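Local coordinates for protein beta-L-arabinobiosidase (Bacteroides thetaiotaomicron, PDB 5MQR) that probably hydrolyses glycosidic bonds in complex plant pectin as a multidomain sialidase- and arabinosidase-type glycosidase of a gut bacterium, at residues G85-Y91 / T105-K111; Q77-A81 / W388-S392; P64-N68 / T117-I121. All blocks are in the same frame, centred on the assembly; numbering follows the deposited sequence.

Contact 1. Residues G85-Y91 / T105-K111; sequences GQFYYQY and TFLMTSK
Tyr-91 carries CG between its backbone N and carbonyl carbon (chi1 73°), which lays the phenol over Phe-106 on the next strand. Thr-109 swings OG1 opposite its own N (chi1 -168°), and this points the hydroxyl at Phe-87 and Gln-86. That hydroxyl works both ways: it donates to Phe-87 O at 2.7 Å, and it accepts from Gln-86 NE2 at 2.8 Å, lying in the plane of the glutamine amide. Phe-87 O is itself gripped twice, because Ser-110 N reaches it from the other face of the carbonyl plane. Thr-109 OG1 also sits off-centre above one face of the Tyr-88 ring, 3.6 Å from CE2.

Toward the far end Phe-106 CB rests on the face of the Tyr-91 ring, 3.8 Å from the centroid, as a CH-pi contact. Beside it Phe-106 CD2 comes within 3.4 Å of Tyr-91 CE2, the ring planes inclined at 34°. Met-108, a selenomethionine, brings SE to the rim of the same ring, 4.0 Å from CE1, and obliquely to the Tyr-89 ring, so it makes a Met-aromatic contact with each. A serine in place of Tyr-91 would probably strip Phe-106 CB of the ring face it rests on and leave the selenium with Tyr-89 as its aromatic neighbour, opening a gap beside Phe-106.

Underneath runs regular antiparallel pairing, with Phe-87/Ser-110, Tyr-89/Met-108 and Tyr-91/Phe-106 as the hydrogen-bonded pairs; Phe-106 N meets Tyr-91 O at 2.7 Å. The two strands form the central hairpin of a four-stranded propeller sheet, flanked by 74-83 and 120-123. Tyr-88 and Leu-107 pack on Phe-155 of strand 148-157, whereas Tyr-89, Tyr-91 and Met-108 pack on strand 52-57.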
# COMPACT_ATOMS: atom_id res chain seq x y z
N GLY A 85 7.18 -13.50 26.54
CA GLY A 85 7.64 -12.18 26.15
C GLY A 85 9.07 -12.10 25.66
O GLY A 85 9.60 -11.01 25.55
N GLN A 86 9.71 -13.23 25.34
CA GLN A 86 11.13 -13.21 24.92
C GLN A 86 11.41 -14.09 23.72
O GLN A 86 10.83 -15.18 23.62
CB GLN A 86 12.06 -13.66 26.06
CG GLN A 86 12.15 -12.63 27.18
CD GLN A 86 12.99 -13.05 28.37
OE1 GLN A 86 12.65 -12.72 29.49
NE2 GLN A 86 14.08 -13.77 28.14
N PHE A 87 12.33 -13.65 22.86
CA PHE A 87 12.88 -14.48 21.81
C PHE A 87 13.87 -15.46 22.41
O PHE A 87 14.62 -15.11 23.31
CB PHE A 87 13.62 -13.67 20.77
CG PHE A 87 12.75 -12.73 19.98
CD1 PHE A 87 12.56 -11.41 20.40
CD2 PHE A 87 12.16 -13.15 18.80
CE1 PHE A 87 11.79 -10.54 19.66
CE2 PHE A 87 11.39 -12.29 18.05
CZ PHE A 87 11.20 -10.99 18.48
N TYR A 88 13.87 -16.69 21.89
CA TYR A 88 14.88 -17.69 22.17
C TYR A 88 15.49 -18.10 20.83
O TYR A 88 14.77 -18.48 19.88
CB TYR A 88 14.26 -18.88 22.90
CG TYR A 88 13.86 -18.51 24.31
CD1 TYR A 88 12.65 -17.91 24.56
CD2 TYR A 88 14.72 -18.71 25.37
CE1 TYR A 88 12.30 -17.53 25.85
CE2 TYR A 88 14.38 -18.34 26.66
CZ TYR A 88 13.17 -17.74 26.89
OH TYR A 88 12.78 -17.36 28.16
N TYR A 89 16.82 -18.03 20.78
CA TYR A 89 17.63 -18.17 19.57
C TYR A 89 18.66 -19.25 19.89
O TYR A 89 19.48 -19.09 20.80
CB TYR A 89 18.30 -16.83 19.28
CG TYR A 89 19.01 -16.71 17.95
CD1 TYR A 89 20.20 -17.38 17.71
CD2 TYR A 89 18.53 -15.87 16.94
CE1 TYR A 89 20.86 -17.27 16.51
CE2 TYR A 89 19.19 -15.73 15.73
CZ TYR A 89 20.36 -16.44 15.52
OH TYR A 89 21.03 -16.35 14.32
N GLN A 90 18.57 -20.36 19.16
CA GLN A 90 19.44 -21.53 19.34
C GLN A 90 20.33 -21.60 18.12
O GLN A 90 19.87 -21.31 17.02
CB GLN A 90 18.59 -22.79 19.42
CG GLN A 90 19.30 -24.00 19.94
CD GLN A 90 18.73 -25.33 19.46
OE1 GLN A 90 18.69 -25.59 18.26
NE2 GLN A 90 18.33 -26.20 20.39
N TYR A 91 21.60 -21.96 18.29
CA TYR A 91 22.48 -22.22 17.17
C TYR A 91 23.55 -23.24 17.55
O TYR A 91 23.79 -23.49 18.72
CB TYR A 91 23.09 -20.92 16.60
CG TYR A 91 24.16 -20.23 17.42
CD1 TYR A 91 23.82 -19.28 18.38
CD2 TYR A 91 25.51 -20.52 17.21
CE1 TYR A 91 24.80 -18.63 19.12
CE2 TYR A 91 26.50 -19.88 17.96
CZ TYR A 91 26.14 -18.95 18.92
OH TYR A 91 27.12 -18.32 19.64
N THR A 105 25.62 -26.83 21.21
CA THR A 105 24.50 -25.96 20.89
C THR A 105 24.39 -24.83 21.92
O THR A 105 24.44 -25.07 23.11
CB THR A 105 23.21 -26.79 20.84
OG1 THR A 105 23.35 -27.79 19.82
CG2 THR A 105 21.94 -25.91 20.56
N PHE A 106 24.25 -23.61 21.41
CA PHE A 106 24.16 -22.37 22.20
C PHE A 106 22.72 -21.86 22.26
O PHE A 106 21.93 -22.12 21.34
CB PHE A 106 24.99 -21.27 21.58
CG PHE A 106 26.47 -21.37 21.83
CD1 PHE A 106 26.99 -21.16 23.10
CD2 PHE A 106 27.35 -21.57 20.78
CE1 PHE A 106 28.37 -21.19 23.33
CE2 PHE A 106 28.72 -21.59 20.98
CZ PHE A 106 29.24 -21.40 22.26
N LEU A 107 22.39 -21.15 23.33
CA LEU A 107 21.11 -20.44 23.48
C LEU A 107 21.31 -18.99 23.92
O LEU A 107 22.14 -18.71 24.81
CB LEU A 107 20.23 -21.12 24.51
CG LEU A 107 18.80 -20.59 24.70
CD1 LEU A 107 17.93 -21.01 23.52
CD2 LEU A 107 18.22 -21.09 26.00
N MSE A 108 20.51 -18.10 23.34
CA MSE A 108 20.48 -16.68 23.67
C MSE A 108 19.05 -16.22 23.71
O MSE A 108 18.20 -16.73 22.97
CB MSE A 108 21.03 -15.86 22.51
CG MSE A 108 22.48 -16.09 22.22
SE MSE A 108 22.87 -15.34 20.46
CE MSE A 108 23.30 -13.52 21.07
N THR A 109 18.80 -15.19 24.50
CA THR A 109 17.46 -14.66 24.67
C THR A 109 17.42 -13.12 24.61
O THR A 109 18.44 -12.47 24.81
CB THR A 109 16.80 -15.25 25.93
OG1 THR A 109 15.40 -14.93 25.91
CG2 THR A 109 17.42 -14.74 27.21
N SER A 110 16.24 -12.56 24.29
CA SER A 110 16.03 -11.10 24.16
C SER A 110 14.57 -10.73 24.45
O SER A 110 13.66 -11.40 23.98
CB SER A 110 16.43 -10.65 22.75
OG SER A 110 16.29 -9.26 22.55
N LYS A 111 14.35 -9.65 25.20
CA LYS A 111 12.99 -9.08 25.35
C LYS A 111 12.49 -8.41 24.06
O LYS A 111 11.32 -8.55 23.72
CB LYS A 111 12.94 -8.07 26.49
CG LYS A 111 13.18 -8.69 27.87
CD LYS A 111 13.79 -7.71 28.89
CE LYS A 111 15.06 -8.27 29.56
NZ LYS A 111 15.41 -7.56 30.83

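Contact 2. Residues Q77-A81 / W388-S392; sequences QPMLA and WVSYS
Pro-78 and Ser-390 face each other between two sheets of the propeller: strand 74-83 edges its four-stranded sheet, and strand 387-393 is an outermost strand of the sheet that also contains 397-403 and 52-57. The two strands run nearly antiparallel, at 164°, but their axes stay 6.1 Å apart and no backbone hydrogen bond links them. They meet through side chains directed at one another.

The pyrrolidine of Pro-78 makes the closest approach. Its CB lies 3.3 Å from Ser-390 OG, and its CG comes to 3.4 Å of Tyr-391 N, so the ring lies against the backbone where these two residues join. Ser-390 turns OG into the position between its N and its carbonyl carbon (chi1 72°), which brings the oxygen up beside the proline. The hydroxyl makes its hydrogen bond outside the two segments, to Arg-373 O.

One step along, Leu-80 sends CD2 down to the backbone of Trp-388, 3.5 Å from the carbonyl O. The same methyl reaches Trp-388 CB at 4.2 Å, while the indole leads off to meet the Phe-87 ring and to bond through NE1 to Asp-384. Pro-78 and Leu-80 thus form two neighbouring apolar points of contact, one on either side of Ser-390 OG. Met-79, between them in sequence, turns the other way, and its side chain comes within about 4 Å of a bound calcium ion.

Backbone bonding goes elsewhere: Met-79 and Ala-81 pair with strand 86-94, Val-389 and Tyr-391 with strand 397-403, and Ser-390 bonds to Arg-373 in a loop. What holds the two sheets face to face here is therefore van der Waals contact in a buried layer, with the serine hydroxyl's polarity met by a third piece of chain.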
# COMPACT_ATOMS: atom_id res chain seq x y z
N GLN A 77 23.06 -22.78 11.57
CA GLN A 77 21.81 -23.51 11.80
C GLN A 77 21.01 -22.98 12.98
O GLN A 77 20.82 -23.69 13.99
CB GLN A 77 22.11 -24.99 11.97
CG GLN A 77 20.86 -25.86 11.91
CD GLN A 77 20.96 -26.92 10.85
OE1 GLN A 77 20.06 -27.03 10.00
NE2 GLN A 77 22.06 -27.68 10.85
N PRO A 78 20.56 -21.72 12.87
CA PRO A 78 19.77 -21.17 13.95
C PRO A 78 18.34 -21.70 14.00
O PRO A 78 17.79 -22.09 12.97
CB PRO A 78 19.80 -19.65 13.69
CG PRO A 78 19.96 -19.54 12.22
CD PRO A 78 20.80 -20.72 11.81
N MSE A 79 17.79 -21.71 15.21
CA MSE A 79 16.37 -21.99 15.47
C MSE A 79 15.84 -20.84 16.27
O MSE A 79 16.59 -20.14 16.96
CB MSE A 79 16.17 -23.27 16.28
CG MSE A 79 16.87 -24.47 15.65
SE MSE A 79 15.85 -25.07 14.07
CE MSE A 79 17.38 -25.49 12.87
N LEU A 80 14.53 -20.61 16.18
CA LEU A 80 13.89 -19.47 16.82
C LEU A 80 12.53 -19.80 17.43
O LEU A 80 11.72 -20.50 16.82
CB LEU A 80 13.76 -18.33 15.81
CG LEU A 80 13.37 -16.93 16.31
CD1 LEU A 80 14.45 -16.28 17.15
CD2 LEU A 80 13.06 -16.08 15.07
N ALA A 81 12.31 -19.31 18.65
CA ALA A 81 10.99 -19.35 19.29
C ALA A 81 10.74 -18.03 20.05
O ALA A 81 11.66 -17.23 20.22
CB ALA A 81 10.88 -20.54 20.21
N TRP A 388 10.16 -12.22 12.14
CA TRP A 388 11.53 -12.34 12.59
C TRP A 388 12.08 -13.65 12.10
O TRP A 388 11.47 -14.72 12.30
CB TRP A 388 11.60 -12.29 14.10
CG TRP A 388 11.25 -10.99 14.70
CD1 TRP A 388 10.01 -10.53 14.97
CD2 TRP A 388 12.16 -10.01 15.19
NE1 TRP A 388 10.08 -9.30 15.57
CE2 TRP A 388 11.39 -8.96 15.72
CE3 TRP A 388 13.54 -9.91 15.23
CZ2 TRP A 388 11.97 -7.83 16.29
CZ3 TRP A 388 14.11 -8.79 15.79
CH2 TRP A 388 13.33 -7.77 16.31
N VAL A 389 13.23 -13.56 11.43
CA VAL A 389 13.88 -14.70 10.83
C VAL A 389 15.33 -14.73 11.24
O VAL A 389 16.04 -13.72 11.10
CB VAL A 389 13.82 -14.66 9.27
CG1 VAL A 389 14.44 -15.92 8.69
CG2 VAL A 389 12.37 -14.56 8.79
N SER A 390 15.76 -15.89 11.73
CA SER A 390 17.15 -16.16 12.05
C SER A 390 17.88 -16.74 10.83
O SER A 390 17.27 -17.37 9.97
CB SER A 390 17.23 -17.11 13.25
OG SER A 390 16.84 -18.45 12.92
N TYR A 391 19.19 -16.51 10.78
CA TYR A 391 20.08 -17.01 9.71
C TYR A 391 21.55 -16.79 10.12
O TYR A 391 21.83 -16.02 11.04
CB TYR A 391 19.80 -16.32 8.37
CG TYR A 391 19.86 -14.81 8.39
CD1 TYR A 391 18.78 -14.05 8.82
CD2 TYR A 391 20.99 -14.12 7.90
CE1 TYR A 391 18.82 -12.67 8.81
CE2 TYR A 391 21.03 -12.71 7.91
CZ TYR A 391 19.93 -12.00 8.37
OH TYR A 391 19.92 -10.60 8.38
N SER A 392 22.47 -17.49 9.48
CA SER A 392 23.88 -17.25 9.71
C SER A 392 24.41 -16.53 8.49
O SER A 392 23.76 -16.50 7.45
CB SER A 392 24.64 -18.57 9.95
OG SER A 392 24.95 -19.26 8.75

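Contact 3. Residues P64-N68 / T117-I121; sequences PEASN and TNPEI
A water joins Ala-66 to Pro-119, donating to Ala-66 O at 2.7 Å and to Pro-119 O at 2.9 Å. It is the polar link between the 64-68 loop and the 117-121 segment, since no direct hydrogen bond crosses. The same Ala-66 carbonyl is touched on the proline side as well: Pro-119 CD lies 3.4 Å from Ala-66 O, so water and ring share the oxygen.

Asn-118 covers the next step of the loop. With CG opposite its carbonyl carbon (chi1 -66°), its amide lies across the short 3-10 turn of residues 66-67, OD1 set 3.2 Å from Ser-67 CB and ND2 against the Ala-66 methyl. Both are plain van der Waals contacts. Ser-67 spends its hydroxyl inside the loop instead, donating from OG to Glu-65 OE2 at 2.7 Å, from above the carboxylate plane.

The turn that presents Ala-66 and Ser-67 is tied from within. Asn-68 N bonds to Glu-65 O at 3.0 Å, and Glu-65 N returns a bond to Asn-68 OD1, meeting it from above the amide plane. Asn-68 reaches further along the loop too, through OD1 to Gly-71 N and through ND2 to His-63 O.

In the fold, the 64-68 loop connects strand 52-57 to strand 74-83 and lies against the loop residues Asn-118 and Pro-119 that lead into strand 120-123, an outermost strand of the four-stranded propeller sheet. Pro-119 packs inward on Phe-106 and Met-108, and Glu-120 pairs by backbone with Leu-107 of strand 104-110.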
# COMPACT_ATOMS: atom_id res chain seq x y z
N PRO A 64 38.36 -14.34 22.40
CA PRO A 64 37.19 -15.08 22.86
C PRO A 64 36.57 -14.44 24.13
O PRO A 64 37.28 -13.95 25.03
CB PRO A 64 37.77 -16.47 23.18
CG PRO A 64 39.17 -16.19 23.62
CD PRO A 64 39.61 -15.08 22.68
N GLU A 65 35.26 -14.53 24.19
CA GLU A 65 34.46 -13.83 25.17
C GLU A 65 33.13 -14.61 25.26
O GLU A 65 32.70 -15.18 24.26
CB GLU A 65 34.15 -12.43 24.59
CG GLU A 65 34.47 -11.24 25.47
CD GLU A 65 34.01 -9.95 24.80
OE1 GLU A 65 34.86 -9.21 24.29
OE2 GLU A 65 32.79 -9.71 24.77
N ALA A 66 32.46 -14.58 26.41
CA ALA A 66 31.09 -15.14 26.50
C ALA A 66 30.17 -14.68 25.33
O ALA A 66 29.43 -15.49 24.78
CB ALA A 66 30.45 -14.84 27.86
N SER A 67 30.28 -13.41 24.92
CA SER A 67 29.42 -12.81 23.90
C SER A 67 29.64 -13.34 22.49
O SER A 67 28.78 -13.11 21.64
CB SER A 67 29.53 -11.27 23.89
OG SER A 67 30.80 -10.84 23.41
N ASN A 68 30.77 -14.01 22.24
CA ASN A 68 31.05 -14.61 20.93
C ASN A 68 31.22 -16.13 20.95
O ASN A 68 31.79 -16.71 20.02
CB ASN A 68 32.24 -13.91 20.24
CG ASN A 68 33.58 -14.14 20.94
OD1 ASN A 68 33.82 -15.18 21.56
ND2 ASN A 68 34.47 -13.16 20.82
N THR A 117 21.11 -11.58 25.53
CA THR A 117 22.04 -12.16 26.48
C THR A 117 23.17 -12.87 25.71
O THR A 117 23.06 -13.14 24.50
CB THR A 117 21.35 -13.21 27.36
OG1 THR A 117 20.78 -14.22 26.52
CG2 THR A 117 20.24 -12.57 28.21
N ASN A 118 24.24 -13.17 26.43
CA ASN A 118 25.34 -13.94 25.86
C ASN A 118 24.93 -15.39 25.54
O ASN A 118 24.10 -15.97 26.25
CB ASN A 118 26.56 -13.92 26.80
CG ASN A 118 27.17 -12.52 26.93
OD1 ASN A 118 27.13 -11.70 26.01
ND2 ASN A 118 27.71 -12.24 28.09
N PRO A 119 25.50 -15.97 24.46
CA PRO A 119 25.28 -17.40 24.18
C PRO A 119 25.66 -18.19 25.40
O PRO A 119 26.70 -17.95 25.99
CB PRO A 119 26.24 -17.72 23.04
CG PRO A 119 26.54 -16.41 22.41
CD PRO A 119 26.31 -15.32 23.42
N GLU A 120 24.78 -19.11 25.76
CA GLU A 120 24.95 -19.97 26.91
C GLU A 120 24.93 -21.38 26.33
O GLU A 120 24.05 -21.69 25.51
CB GLU A 120 23.74 -19.73 27.81
CG GLU A 120 24.02 -19.54 29.28
CD GLU A 120 22.73 -19.50 30.12
OE1 GLU A 120 21.81 -18.73 29.76
OE2 GLU A 120 22.65 -20.25 31.11
N ILE A 121 25.86 -22.25 26.73
CA ILE A 121 25.86 -23.63 26.24
C ILE A 121 24.62 -24.35 26.79
O ILE A 121 24.45 -24.44 28.01
CB ILE A 121 27.15 -24.40 26.61
CG1 ILE A 121 28.39 -23.75 25.95
CG2 ILE A 121 27.06 -25.86 26.18
CD1 ILE A 121 29.70 -24.09 26.63
O HOH W 1 29.50 -18.08 25.39

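In the fold
From the N terminus, strand 52-57 leads into the loop 64-68, whose return partner is 117-121: contact 3 closes a loop of some fifty residues that holds the first three strands of the sheet, with the fourth starting at its closing end. Inside it, 85-91 folds back on 105-111, so contact 1 nests within contact 3. It also nests within contact 2, which joins 77-81 to 388-392 across more than 300 residues and therefore spans the other propeller sheets. Contacts 2 and 3 cross along the chain and do not touch, their centres about 17 Å apart. Contact 1 lies between them in the sheet, pairing with 74-83 on one side and 120-123 on the other, consistent with a propeller ring closed where late strands join early ones.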